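Local coordinates for zinc finger (CCCH type) motif-containing protein (Toxoplasma gondii, PDB 7NG2) that probably reads N6-methyladenosine marks in messenger RNA through its YTH domain, as a CPSF4-type factor linked to cleavage and polyadenylation, at residues A[5-10]-A[53-58]. Sequence-based numbering, arbitrary orientation.
Sequences GHVASP and TDHVLL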
loop_
_atom_site.group_PDB
_atom_site.type_symbol
_atom_site.label_atom_id
_atom_site.label_comp_id
_atom_site.label_asym_id
_atom_site.label_seq_id
_atom_site.Cartn_x
_atom_site.Cartn_y
_atom_site.Cartn_z
ATOM N N GLY A 5 -16.824 -6.039 -4.783
ATOM C CA GLY A 5 -16.918 -5.108 -5.889
ATOM C C GLY A 5 -15.526 -4.612 -6.202
ATOM O O GLY A 5 -14.561 -4.905 -5.486
ATOM N N HIS A 6 -15.432 -3.876 -7.302
ATOM C CA HIS A 6 -14.163 -3.292 -7.705
ATOM C C HIS A 6 -13.785 -2.174 -6.741
ATOM O O HIS A 6 -14.645 -1.446 -6.240
ATOM C CB HIS A 6 -14.300 -2.735 -9.121
ATOM C CG HIS A 6 -12.988 -2.425 -9.768
ATOM N ND1 HIS A 6 -12.313 -1.241 -9.563
ATOM C CD2 HIS A 6 -12.219 -3.161 -10.604
ATOM C CE1 HIS A 6 -11.187 -1.256 -10.255
ATOM N NE2 HIS A 6 -11.104 -2.412 -10.890
ATOM N N VAL A 7 -12.480 -2.024 -6.491
ATOM C CA VAL A 7 -12.039 -1.012 -5.532
ATOM C C VAL A 7 -12.346 0.401 -5.994
ATOM O O VAL A 7 -12.333 1.326 -5.178
ATOM C CB VAL A 7 -10.538 -1.123 -5.187
ATOM C CG1 VAL A 7 -10.197 -2.469 -4.573
ATOM C CG2 VAL A 7 -9.678 -0.834 -6.413
ATOM N N ALA A 8 -12.592 0.604 -7.285
ATOM C CA ALA A 8 -12.916 1.929 -7.790
ATOM C C ALA A 8 -14.403 2.239 -7.715
ATOM O O ALA A 8 -14.798 3.380 -7.984
ATOM C CB ALA A 8 -12.419 2.099 -9.232
ATOM N N SER A 9 -15.236 1.264 -7.358
ATOM C CA SER A 9 -16.673 1.501 -7.335
ATOM C C SER A 9 -17.080 2.249 -6.069
ATOM O O SER A 9 -16.534 2.000 -4.995
ATOM C CB SER A 9 -17.429 0.187 -7.415
ATOM O OG SER A 9 -17.212 -0.427 -8.671
ATOM N N PRO A 10 -18.058 3.154 -6.170
ATOM C CA PRO A 10 -18.297 4.096 -5.066
ATOM C C PRO A 10 -19.019 3.530 -3.853
ATOM O O PRO A 10 -18.889 4.111 -2.768
ATOM C CB PRO A 10 -19.128 5.200 -5.731
ATOM C CG PRO A 10 -19.814 4.519 -6.865
ATOM C CD PRO A 10 -18.845 3.485 -7.370
ATOM N N THR A 53 -13.436 -2.942 6.957
ATOM C CA THR A 53 -13.549 -2.091 5.784
ATOM C C THR A 53 -13.734 -2.990 4.579
ATOM O O THR A 53 -13.153 -4.081 4.523
ATOM C CB THR A 53 -12.265 -1.263 5.596
ATOM O OG1 THR A 53 -11.852 -0.714 6.849
ATOM C CG2 THR A 53 -12.486 -0.140 4.613
ATOM N N ASP A 54 -14.529 -2.538 3.608
ATOM C CA ASP A 54 -14.728 -3.363 2.423
ATOM C C ASP A 54 -13.421 -3.564 1.661
ATOM O O ASP A 54 -13.121 -4.677 1.220
ATOM C CB ASP A 54 -15.797 -2.766 1.510
ATOM C CG ASP A 54 -17.171 -2.692 2.158
ATOM O OD1 ASP A 54 -17.434 -3.322 3.208
ATOM O OD2 ASP A 54 -18.000 -1.968 1.584
ATOM N N HIS A 55 -12.631 -2.501 1.506
ATOM C CA HIS A 55 -11.344 -2.532 0.806
ATOM C C HIS A 55 -10.298 -1.752 1.576
ATOM O O HIS A 55 -10.517 -0.582 1.903
ATOM C CB HIS A 55 -11.440 -1.892 -0.578
ATOM C CG HIS A 55 -12.457 -2.522 -1.468
ATOM N ND1 HIS A 55 -12.321 -3.799 -1.959
ATOM C CD2 HIS A 55 -13.620 -2.044 -1.968
ATOM C CE1 HIS A 55 -13.363 -4.089 -2.716
ATOM N NE2 HIS A 55 -14.164 -3.036 -2.743
ATOM N N VAL A 56 -9.159 -2.393 1.833
ATOM C CA VAL A 56 -7.982 -1.718 2.368
ATOM C C VAL A 56 -6.960 -1.598 1.248
ATOM O O VAL A 56 -6.464 -2.608 0.734
ATOM C CB VAL A 56 -7.410 -2.466 3.581
ATOM C CG1 VAL A 56 -6.097 -1.849 4.013
ATOM C CG2 VAL A 56 -8.420 -2.459 4.720
ATOM N N LEU A 57 -6.649 -0.357 0.865
ATOM C CA LEU A 57 -5.723 -0.068 -0.219
ATOM C C LEU A 57 -4.369 0.344 0.339
ATOM O O LEU A 57 -4.289 1.098 1.317
ATOM C CB LEU A 57 -6.262 1.047 -1.119
ATOM C CG LEU A 57 -7.481 0.739 -1.997
ATOM C CD1 LEU A 57 -7.336 -0.595 -2.719
ATOM C CD2 LEU A 57 -8.788 0.797 -1.227
ATOM N N LEU A 58 -3.322 -0.211 -0.265
ATOM C CA LEU A 58 -1.938 0.033 0.117
ATOM C C LEU A 58 -1.257 0.729 -1.050
ATOM O O LEU A 58 -1.225 0.196 -2.158
ATOM C CB LEU A 58 -1.246 -1.290 0.429
ATOM C CG LEU A 58 -1.996 -2.156 1.441
ATOM C CD1 LEU A 58 -1.279 -3.473 1.556
ATOM C CD2 LEU A 58 -2.109 -1.498 2.810
HETATM O O HOH W 1 -16.400 -2.005 -4.433
#
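Val-7 and His-55 are the backbone pair nearest across this contact, their CA atoms 6.6 Å apart, where an N-terminal loop lies against the start of strand 55-62. That strand belongs to the mixed sheet of the YTH domain and pairs in parallel with strand 14-21. Residues His-6 to Ser-9 form a type I beta turn, closed by a hydrogen bond from Ser-9 N to His-6 O. Within the turn, Ala-8 N donates a 2.9 Å hydrogen bond to His-6 ND1.

Val-7 carries the packing. Its CG1 is anti to the carbonyl carbon (chi1 -60°) and makes a CH-pi contact over one face of the His-55 ring, 3.9 Å from the centroid. It is offset toward the ND1 side of the ring. The same methyl touches Leu-57 CD1 at 3.9 Å, and Val-7 also meets Leu-103 of strand 98-109.

No direct hydrogen bond joins the segments. His-55 ND1 is hydrogen-bonded to Arg-73 NE on the neighbouring strand. Gly-5 O sits at the ring edge, 3.1 Å from His-55 CE1. One water, in the ring plane, bridges the segments: it is hydrogen-bonded to His-55 NE2 (3.0 Å) and donates to His-6 O (2.6 Å).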